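Long-range contacts in myosin-I heavy chain (PDB 5EJY), which is an actin-based motor with ATPase activity that takes part in the early steps of phagocytosis and adhesion: residues N243-I248 with F289-F294; Y327-D332 with D440-K445; K341-S346 with N380-H385. All coordinates share one frame; numbering follows the deposited sequence.

Contact 1: residues N243-I248 with F289-F294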
loop_
_atom_site.group_PDB
_atom_site.type_symbol
_atom_site.label_atom_id
_atom_site.label_comp_id
_atom_site.label_asym_id
_atom_site.label_seq_id
_atom_site.Cartn_x
_atom_site.Cartn_y
_atom_site.Cartn_z
ATOM N N ASN A 243 13.891 -11.171 4.819
ATOM C CA ASN A 243 14.549 -10.809 3.566
ATOM C C ASN A 243 14.637 -9.293 3.345
ATOM O O ASN A 243 15.405 -8.831 2.510
ATOM C CB ASN A 243 13.928 -11.526 2.348
ATOM C CG ASN A 243 12.493 -11.092 2.063
ATOM O OD1 ASN A 243 12.148 -9.915 2.183
ATOM N ND2 ASN A 243 11.656 -12.045 1.651
ATOM N N GLY A 244 13.838 -8.532 4.088
ATOM C CA GLY A 244 13.932 -7.076 4.077
ATOM C C GLY A 244 13.250 -6.362 2.924
ATOM O O GLY A 244 13.387 -5.144 2.778
ATOM N N PHE A 245 12.506 -7.103 2.107
ATOM C CA PHE A 245 11.767 -6.504 0.991
ATOM C C PHE A 245 10.415 -5.958 1.450
ATOM O O PHE A 245 9.825 -6.474 2.393
ATOM C CB PHE A 245 11.516 -7.541 -0.118
ATOM C CG PHE A 245 12.698 -7.774 -1.037
ATOM C CD1 PHE A 245 13.864 -8.353 -0.560
ATOM C CD2 PHE A 245 12.623 -7.434 -2.383
ATOM C CE1 PHE A 245 14.928 -8.606 -1.405
ATOM C CE2 PHE A 245 13.693 -7.670 -3.243
ATOM C CZ PHE A 245 14.846 -8.262 -2.753
ATOM N N THR A 246 9.934 -4.910 0.787
ATOM C CA THR A 246 8.583 -4.400 1.031
ATOM C C THR A 246 8.035 -3.925 -0.294
ATOM O O THR A 246 8.755 -3.873 -1.288
ATOM C CB THR A 246 8.534 -3.193 2.019
ATOM O OG1 THR A 246 9.087 -2.013 1.398
ATOM C CG2 THR A 246 9.293 -3.507 3.313
ATOM N N ILE A 247 6.766 -3.546 -0.296
ATOM C CA ILE A 247 6.150 -2.987 -1.480
ATOM C C ILE A 247 6.019 -1.496 -1.235
ATOM O O ILE A 247 5.529 -1.085 -0.185
ATOM C CB ILE A 247 4.755 -3.605 -1.722
ATOM C CG1 ILE A 247 4.893 -5.108 -2.032
ATOM C CG2 ILE A 247 4.054 -2.890 -2.881
ATOM C CD1 ILE A 247 3.570 -5.870 -2.031
ATOM N N ILE A 248 6.474 -0.692 -2.193
ATOM C CA ILE A 248 6.361 0.758 -2.093
ATOM C C ILE A 248 5.423 1.302 -3.164
ATOM O O ILE A 248 5.054 0.584 -4.103
ATOM C CB ILE A 248 7.759 1.465 -2.181
ATOM C CG1 ILE A 248 8.469 1.116 -3.490
ATOM C CG2 ILE A 248 8.612 1.098 -0.980
ATOM C CD1 ILE A 248 8.222 2.100 -4.604
ATOM N N PHE A 289 8.168 -3.716 -5.787
ATOM C CA PHE A 289 8.699 -4.653 -4.792
ATOM C C PHE A 289 10.222 -4.460 -4.717
ATOM O O PHE A 289 10.933 -4.839 -5.647
ATOM C CB PHE A 289 8.343 -6.074 -5.258
ATOM C CG PHE A 289 8.670 -7.179 -4.278
ATOM C CD1 PHE A 289 8.310 -7.098 -2.941
ATOM C CD2 PHE A 289 9.282 -8.341 -4.727
ATOM C CE1 PHE A 289 8.583 -8.154 -2.054
ATOM C CE2 PHE A 289 9.550 -9.410 -3.851
ATOM C CZ PHE A 289 9.203 -9.311 -2.519
ATOM N N LYS A 290 10.715 -3.845 -3.636
ATOM C CA LYS A 290 12.125 -3.462 -3.527
ATOM C C LYS A 290 12.709 -3.915 -2.208
ATOM O O LYS A 290 11.974 -4.133 -1.251
ATOM C CB LYS A 290 12.270 -1.925 -3.516
ATOM C CG LYS A 290 11.907 -1.198 -4.777
ATOM C CD LYS A 290 12.324 0.266 -4.601
ATOM C CE LYS A 290 13.628 0.343 -3.787
ATOM N NZ LYS A 290 14.131 1.735 -3.508
ATOM N N LYS A 291 14.039 -3.932 -2.118
ATOM C CA LYS A 291 14.678 -4.291 -0.860
ATOM C C LYS A 291 14.864 -3.062 0.004
ATOM O O LYS A 291 15.555 -2.117 -0.393
ATOM C CB LYS A 291 16.025 -4.982 -1.073
ATOM C CG LYS A 291 16.599 -5.527 0.230
ATOM C CD LYS A 291 17.783 -6.456 -0.011
ATOM C CE LYS A 291 18.296 -7.014 1.302
ATOM N NZ LYS A 291 19.280 -8.113 1.095
ATOM N N LYS A 292 14.257 -3.088 1.184
ATOM C CA LYS A 292 14.273 -1.931 2.079
ATOM C C LYS A 292 15.342 -2.069 3.161
ATOM O O LYS A 292 16.056 -1.109 3.491
ATOM C CB LYS A 292 12.902 -1.782 2.754
ATOM C CG LYS A 292 12.794 -0.597 3.743
ATOM C CD LYS A 292 11.359 -0.496 4.285
ATOM C CE LYS A 292 11.210 0.627 5.317
ATOM N NZ LYS A 292 9.796 0.630 5.817
ATOM N N LEU A 293 15.426 -3.265 3.734
ATOM C CA LEU A 293 16.237 -3.484 4.934
ATOM C C LEU A 293 17.354 -4.477 4.655
ATOM O O LEU A 293 17.141 -5.493 3.991
ATOM C CB LEU A 293 15.348 -3.992 6.073
ATOM C CG LEU A 293 14.320 -2.973 6.578
ATOM C CD1 LEU A 293 13.149 -3.653 7.258
ATOM C CD2 LEU A 293 14.997 -1.981 7.520
ATOM N N PHE A 294 18.550 -4.174 5.148
ATOM C CA PHE A 294 19.706 -5.023 4.894
ATOM C C PHE A 294 20.233 -5.650 6.175
ATOM O O PHE A 294 21.090 -5.087 6.849
ATOM C CB PHE A 294 20.786 -4.224 4.168
ATOM C CG PHE A 294 20.352 -3.758 2.812
ATOM C CD1 PHE A 294 19.552 -2.636 2.675
ATOM C CD2 PHE A 294 20.700 -4.470 1.681
ATOM C CE1 PHE A 294 19.135 -2.218 1.431
ATOM C CE2 PHE A 294 20.287 -4.063 0.432
ATOM C CZ PHE A 294 19.512 -2.943 0.299
HETATM O O HOH W 1 17.262 -10.006 0.765
HETATM O O HOH W 2 11.099 -1.524 -0.153
#

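Contact 2: residues Y327-D332 with D440-K445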
loop_
_atom_site.group_PDB
_atom_site.type_symbol
_atom_site.label_atom_id
_atom_site.label_comp_id
_atom_site.label_asym_id
_atom_site.label_seq_id
_atom_site.Cartn_x
_atom_site.Cartn_y
_atom_site.Cartn_z
ATOM N N TYR A 327 22.337 9.854 -5.899
ATOM C CA TYR A 327 23.142 8.860 -5.197
ATOM C C TYR A 327 24.562 8.745 -5.761
ATOM O O TYR A 327 25.501 8.438 -5.032
ATOM C CB TYR A 327 22.462 7.482 -5.273
ATOM C CG TYR A 327 21.152 7.380 -4.515
ATOM C CD1 TYR A 327 21.041 7.839 -3.210
ATOM C CD2 TYR A 327 20.022 6.807 -5.110
ATOM C CE1 TYR A 327 19.838 7.730 -2.506
ATOM C CE2 TYR A 327 18.819 6.701 -4.419
ATOM C CZ TYR A 327 18.735 7.162 -3.120
ATOM O OH TYR A 327 17.550 7.058 -2.434
ATOM N N CYS A 328 24.711 8.968 -7.061
ATOM C CA CYS A 328 26.003 8.789 -7.723
ATOM C C CYS A 328 26.172 9.765 -8.882
ATOM O O CYS A 328 25.286 9.892 -9.729
ATOM C CB CYS A 328 26.138 7.346 -8.230
ATOM S SG CYS A 328 27.678 6.982 -9.128
ATOM N N LYS A 329 27.309 10.457 -8.918
ATOM C CA LYS A 329 27.579 11.417 -9.982
ATOM C C LYS A 329 28.841 11.034 -10.770
ATOM O O LYS A 329 29.272 11.757 -11.672
ATOM C CB LYS A 329 27.717 12.833 -9.403
ATOM C CG LYS A 329 26.539 13.285 -8.532
ATOM C CD LYS A 329 26.718 14.712 -8.015
ATOM C CE LYS A 329 25.637 15.098 -7.008
ATOM N NZ LYS A 329 24.251 14.924 -7.552
ATOM N N ASP A 330 29.426 9.892 -10.424
ATOM C CA ASP A 330 30.669 9.441 -11.039
ATOM C C ASP A 330 30.424 8.780 -12.398
ATOM O O ASP A 330 30.018 7.613 -12.472
ATOM C CB ASP A 330 31.385 8.474 -10.098
ATOM C CG ASP A 330 32.671 7.931 -10.686
ATOM O OD1 ASP A 330 32.864 8.036 -11.914
ATOM O OD2 ASP A 330 33.486 7.384 -9.919
ATOM N N GLN A 331 30.687 9.520 -13.472
ATOM C CA GLN A 331 30.424 9.018 -14.818
ATOM C C GLN A 331 31.312 7.827 -15.177
ATOM O O GLN A 331 30.860 6.883 -15.839
ATOM C CB GLN A 331 30.612 10.121 -15.855
ATOM C CG GLN A 331 29.621 11.268 -15.778
ATOM C CD GLN A 331 30.065 12.431 -16.648
ATOM O OE1 GLN A 331 31.263 12.666 -16.815
ATOM N NE2 GLN A 331 29.105 13.150 -17.221
ATOM N N ASP A 332 32.575 7.877 -14.759
ATOM C CA ASP A 332 33.486 6.764 -15.005
ATOM C C ASP A 332 32.893 5.479 -14.440
ATOM O O ASP A 332 32.872 4.443 -15.111
ATOM C CB ASP A 332 34.853 7.004 -14.359
ATOM C CG ASP A 332 35.726 7.975 -15.149
ATOM O OD1 ASP A 332 35.411 8.287 -16.321
ATOM O OD2 ASP A 332 36.750 8.412 -14.582
ATOM N N ASP A 440 28.378 11.628 1.021
ATOM C CA ASP A 440 28.352 12.732 0.074
ATOM C C ASP A 440 28.406 12.196 -1.342
ATOM O O ASP A 440 29.451 11.714 -1.787
ATOM C CB ASP A 440 29.535 13.675 0.312
ATOM C CG ASP A 440 29.475 14.905 -0.560
ATOM O OD1 ASP A 440 28.623 14.953 -1.471
ATOM O OD2 ASP A 440 30.283 15.831 -0.336
ATOM N N PRO A 441 27.286 12.298 -2.072
ATOM C CA PRO A 441 27.217 11.735 -3.426
ATOM C C PRO A 441 28.087 12.510 -4.420
ATOM O O PRO A 441 28.421 11.985 -5.480
ATOM C CB PRO A 441 25.724 11.850 -3.777
ATOM C CG PRO A 441 25.217 12.958 -2.928
ATOM C CD PRO A 441 26.010 12.903 -1.650
ATOM N N ALA A 442 28.468 13.736 -4.069
ATOM C CA ALA A 442 29.306 14.555 -4.946
ATOM C C ALA A 442 30.749 14.066 -4.983
ATOM O O ALA A 442 31.431 14.220 -5.993
ATOM C CB ALA A 442 29.256 16.025 -4.529
ATOM N N THR A 443 31.209 13.479 -3.880
ATOM C CA THR A 443 32.592 13.012 -3.769
ATOM C C THR A 443 32.690 11.504 -3.581
ATOM O O THR A 443 33.787 10.950 -3.491
ATOM C CB THR A 443 33.281 13.645 -2.562
ATOM O OG1 THR A 443 32.574 13.269 -1.371
ATOM C CG2 THR A 443 33.306 15.168 -2.695
ATOM N N SER A 444 31.537 10.850 -3.494
ATOM C CA SER A 444 31.472 9.422 -3.218
ATOM C C SER A 444 32.190 9.015 -1.937
ATOM O O SER A 444 32.847 7.973 -1.898
ATOM C CB SER A 444 32.024 8.620 -4.402
ATOM O OG SER A 444 31.329 8.953 -5.584
ATOM N N LYS A 445 32.051 9.818 -0.886
ATOM C CA LYS A 445 32.702 9.508 0.379
ATOM C C LYS A 445 31.753 9.572 1.564
ATOM O O LYS A 445 30.892 10.453 1.639
ATOM C CB LYS A 445 33.875 10.473 0.615
ATOM C CG LYS A 445 34.943 10.392 -0.452
ATOM C CD LYS A 445 36.110 11.302 -0.146
ATOM C CE LYS A 445 37.198 11.168 -1.199
ATOM N NZ LYS A 445 38.393 11.980 -0.831
HETATM O O HOH W 3 29.134 10.010 -6.898
#

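Contact 3: residues K341-S346 with N380-H385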
loop_
_atom_site.group_PDB
_atom_site.type_symbol
_atom_site.label_atom_id
_atom_site.label_comp_id
_atom_site.label_asym_id
_atom_site.label_seq_id
_atom_site.Cartn_x
_atom_site.Cartn_y
_atom_site.Cartn_z
ATOM N N LYS A 341 27.078 -4.370 -18.455
ATOM C CA LYS A 341 25.686 -4.786 -18.626
ATOM C C LYS A 341 25.341 -4.919 -20.111
ATOM O O LYS A 341 24.611 -5.830 -20.520
ATOM C CB LYS A 341 24.743 -3.799 -17.932
ATOM C CG LYS A 341 23.259 -4.161 -18.005
ATOM C CD LYS A 341 22.419 -3.186 -17.178
ATOM C CE LYS A 341 20.965 -3.106 -17.653
ATOM N NZ LYS A 341 20.238 -1.976 -16.976
ATOM N N LEU A 342 25.878 -4.018 -20.924
ATOM C CA LEU A 342 25.630 -4.070 -22.359
ATOM C C LEU A 342 26.304 -5.288 -22.987
ATOM O O LEU A 342 25.728 -5.946 -23.856
ATOM C CB LEU A 342 26.103 -2.781 -23.043
ATOM C CG LEU A 342 25.786 -2.658 -24.538
ATOM C CD1 LEU A 342 24.309 -2.903 -24.815
ATOM C CD2 LEU A 342 26.215 -1.285 -25.066
ATOM N N GLN A 343 27.515 -5.600 -22.540
ATOM C CA GLN A 343 28.225 -6.763 -23.060
ATOM C C GLN A 343 27.472 -8.042 -22.696
ATOM O O GLN A 343 27.458 -9.019 -23.456
ATOM C CB GLN A 343 29.648 -6.817 -22.512
ATOM C CG GLN A 343 30.477 -7.997 -23.027
ATOM C CD GLN A 343 30.638 -8.012 -24.547
ATOM O OE1 GLN A 343 30.945 -9.052 -25.139
ATOM N NE2 GLN A 343 30.429 -6.862 -25.182
ATOM N N PHE A 344 26.843 -8.021 -21.526
ATOM C CA PHE A 344 26.076 -9.162 -21.042
ATOM C C PHE A 344 24.816 -9.353 -21.877
ATOM O O PHE A 344 24.560 -10.449 -22.396
ATOM C CB PHE A 344 25.728 -8.982 -19.558
ATOM C CG PHE A 344 24.765 -10.012 -19.032
ATOM C CD1 PHE A 344 25.187 -11.306 -18.772
ATOM C CD2 PHE A 344 23.442 -9.681 -18.797
ATOM C CE1 PHE A 344 24.295 -12.259 -18.292
ATOM C CE2 PHE A 344 22.548 -10.633 -18.320
ATOM C CZ PHE A 344 22.979 -11.913 -18.063
ATOM N N GLU A 345 24.039 -8.285 -22.027
ATOM C CA GLU A 345 22.757 -8.371 -22.710
ATOM C C GLU A 345 22.850 -8.455 -24.238
ATOM O O GLU A 345 22.011 -9.085 -24.876
ATOM C CB GLU A 345 21.848 -7.208 -22.309
ATOM C CG GLU A 345 21.453 -7.223 -20.840
ATOM C CD GLU A 345 20.452 -6.143 -20.482
ATOM O OE1 GLU A 345 19.879 -5.523 -21.398
ATOM O OE2 GLU A 345 20.231 -5.910 -19.273
ATOM N N SER A 346 23.858 -7.815 -24.823
ATOM C CA SER A 346 23.906 -7.655 -26.273
ATOM C C SER A 346 25.144 -8.268 -26.908
ATOM O O SER A 346 25.246 -8.337 -28.133
ATOM C CB SER A 346 23.810 -6.179 -26.648
ATOM O OG SER A 346 22.484 -5.711 -26.480
ATOM N N ASN A 380 33.547 3.278 -26.252
ATOM C CA ASN A 380 34.918 2.801 -26.169
ATOM C C ASN A 380 35.127 1.783 -25.057
ATOM O O ASN A 380 35.852 0.804 -25.230
ATOM N N LYS A 381 34.510 2.021 -23.907
ATOM C CA LYS A 381 34.632 1.088 -22.796
ATOM C C LYS A 381 33.924 -0.214 -23.165
ATOM O O LYS A 381 34.356 -1.299 -22.777
ATOM C CB LYS A 381 34.040 1.686 -21.516
ATOM C CG LYS A 381 34.386 0.913 -20.243
ATOM C CD LYS A 381 35.844 1.098 -19.849
ATOM C CE LYS A 381 36.182 0.312 -18.592
ATOM N NZ LYS A 381 37.499 0.696 -18.008
ATOM N N TYR A 382 32.844 -0.089 -23.932
ATOM C CA TYR A 382 32.048 -1.232 -24.374
ATOM C C TYR A 382 32.848 -2.080 -25.362
ATOM O O TYR A 382 33.003 -3.294 -25.172
ATOM C CB TYR A 382 30.747 -0.730 -25.008
ATOM C CG TYR A 382 29.925 -1.764 -25.750
ATOM C CD1 TYR A 382 29.178 -1.399 -26.862
ATOM C CD2 TYR A 382 29.863 -3.086 -25.324
ATOM C CE1 TYR A 382 28.416 -2.321 -27.547
ATOM C CE2 TYR A 382 29.101 -4.021 -26.008
ATOM C CZ TYR A 382 28.378 -3.628 -27.119
ATOM O OH TYR A 382 27.612 -4.534 -27.814
ATOM N N LYS A 383 33.365 -1.432 -26.408
ATOM C CA LYS A 383 34.230 -2.100 -27.380
ATOM C C LYS A 383 35.338 -2.864 -26.667
ATOM O O LYS A 383 35.747 -3.937 -27.103
ATOM C CB LYS A 383 34.852 -1.082 -28.339
ATOM C CG LYS A 383 33.919 -0.562 -29.425
ATOM C CD LYS A 383 34.676 0.376 -30.360
ATOM C CE LYS A 383 33.845 0.772 -31.573
ATOM N NZ LYS A 383 34.645 1.608 -32.521
ATOM N N SER A 384 35.803 -2.300 -25.557
ATOM C CA SER A 384 36.896 -2.865 -24.772
ATOM C C SER A 384 36.650 -4.264 -24.199
ATOM O O SER A 384 37.602 -4.958 -23.837
ATOM C CB SER A 384 37.236 -1.917 -23.620
ATOM O OG SER A 384 37.931 -2.593 -22.584
ATOM N N HIS A 385 35.390 -4.678 -24.096
ATOM C CA HIS A 385 35.068 -5.923 -23.385
ATOM C C HIS A 385 35.116 -7.196 -24.236
ATOM O O HIS A 385 34.159 -7.977 -24.247
ATOM C CB HIS A 385 33.710 -5.801 -22.690
ATOM C CG HIS A 385 33.649 -4.691 -21.687
ATOM N ND1 HIS A 385 34.443 -4.666 -20.561
ATOM C CD2 HIS A 385 32.891 -3.570 -21.639
ATOM C CE1 HIS A 385 34.175 -3.577 -19.860
ATOM N NE2 HIS A 385 33.237 -2.896 -20.494
#

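Contact 1: residues N243-I248 with F289-F294
Phe245, Thr246 and Ile247 pair antiparallel with Lys291, Lys290 and Phe289, the short strand axes approaching to 4.7 Å and running at 135° to each other. Thr246 and Lys290 form the hydrogen-bonded pair, N-H to O in both directions, while the pairs on either side of it are non-hydrogen-bonded. Where the ladder ends, Gly244 O takes two donors, Lys292 N at 2.7 Å and Leu293 N at 2.9 Å, so one carbonyl holds the turning chain. Gly244 has positive phi, and a side chain there would run into Leu293 O. Just before it, Asn243 closes an Asx turn, its OD1 accepting from Phe245 N at 2.8 Å, and its ND2 is held by Arg237 O and Ser231 OG.

These strands, 245-251 and 285-291, are neighbours in the mixed sheet of the ubiquitin-like lobe of the FERM region, which belongs to the MyTH4-FERM tail of this myosin. On one face of that sheet, Lys291 lays its CB over the Phe245 ring, 3.9 Å from the centroid and 14° off the normal, a CH-pi contact. The extended Lys291 chain runs on to a water that bridges NZ to Asn243 O. Phe289, with CG anti to the backbone N (chi1 -173°), brings its CE1 to 3.6 Å from Phe245 CB. Phe245 CD2 stands over the centre of the Phe289 ring, although the two ring planes are oblique. Helix 223-233 touches Phe289 and Ile247, and Phe313 of helix 304-322 touches Phe245. The opposite face is more polar: Thr246 CG2 meets Lys292 CD at 3.8 Å, a second water joins Thr246 OG1 to Lys290 O, and salt bridges pair Lys290 NZ with Glu255 and Lys292 NZ with Asp257.

Contact 2: residues Y327-D332 with D440-K445
Pro441 presses its CB against the backbone of Tyr327, 3.6 Å from Tyr327 O, and this van der Waals contact of the buried proline is the tight part of the contact. No direct hydrogen bond crosses between the segments. A water takes that role, accepting from Lys329 N at 2.8 Å, donating to Pro441 O and bonding to Ser444 OG, so three groups from both segments fix its place. The exposed side is looser: Lys329 extends its chain past Pro441 O, with CD 4.0 Å from Ala442 CA, before bending at its end to give NZ to Ser325 O.

The proline is carried on a tight turn. Asp440 OD1 accepts from Ala442 N at 2.9 Å, met from above the carboxylate plane, an Asx turn, while Ser444 and Lys445 both face Asp440 in a G1 beta bulge. On the other segment Asp330 occupies the N-cap of helix 331-346, its OD1 bonded to Tyr333 N. The contact thus sets the entry to that helix against the hairpin between strands 435-440 and 445-450; the Tyr327 ring rests on Leu411 and Val413 of strand 410-415 and Val428 of strand 426-432, and Pro441 also touches Val428.

Contact 3: residues K341-S346 with N380-H385
Ser346 N donates to Leu342 O at 2.8 Å, the shortest sound polar bond here, yet it lies within the segment 341-346; both residues touch Tyr382, and no hydrogen bond crosses between the segments. What crosses is largely apolar. Leu342 CD2 sits over one face of the Tyr382 ring, 3.5 Å from its centroid and 16° off the normal, which meets the geometry of a CH-pi contact. Leu342 CG follows on the same side chain, 3.8 Å from Tyr382 CZ, and the two side chains cross at about a right angle. In Tyr382, CG anti to the backbone N (chi1 169°) places the ring against Leu342. Alongside, the aliphatic part of Gln343 passes the histidine, and Gln343 CG lies 3.9 Å from His385 CB, the two side chains running in opposite directions.

Both helices belong to the helical central lobe of the FERM region. Polar ends are settled outside the segments: Tyr382 OH bonds to Ser347 O, the residue after the segment 341-346, and His385 NE2 to Ser339 OG, earlier in the same helix 331-346. Ile353 of helix 351-360 also touches the tyrosine. An alanine in place of Tyr382 would probably leave a gap beneath the Leu342 methyl and Ser347 O without its hydroxyl mate. With a methyl set on a ring face and no hydrogen bond directly between the segments, the chemistry is consistent with an apolar fit whose polar ends, Tyr382 OH and His385 NE2, are satisfied nearby.

How the contacts relate
All three contacts lie in the FERM region, but they differ in depth and chemistry. Contacts 1 and 3 are buried, contact 2 only partly so, with exposed residues along one side. Contact 1 is a sheet contact held by backbone hydrogen bonds; contact 3 joins helices through a ring face and has no hydrogen bond across it; contact 2 meets through a proline and a bridging water. Contacts 2 and 3 share helix 331-346, contact 2 at its start and contact 3 toward its other end, with centres about 22 Å apart. Contact 1 stands in the ubiquitin-like lobe, its nearest atoms about 6 Å from contact 2 and about 15 Å from contact 3.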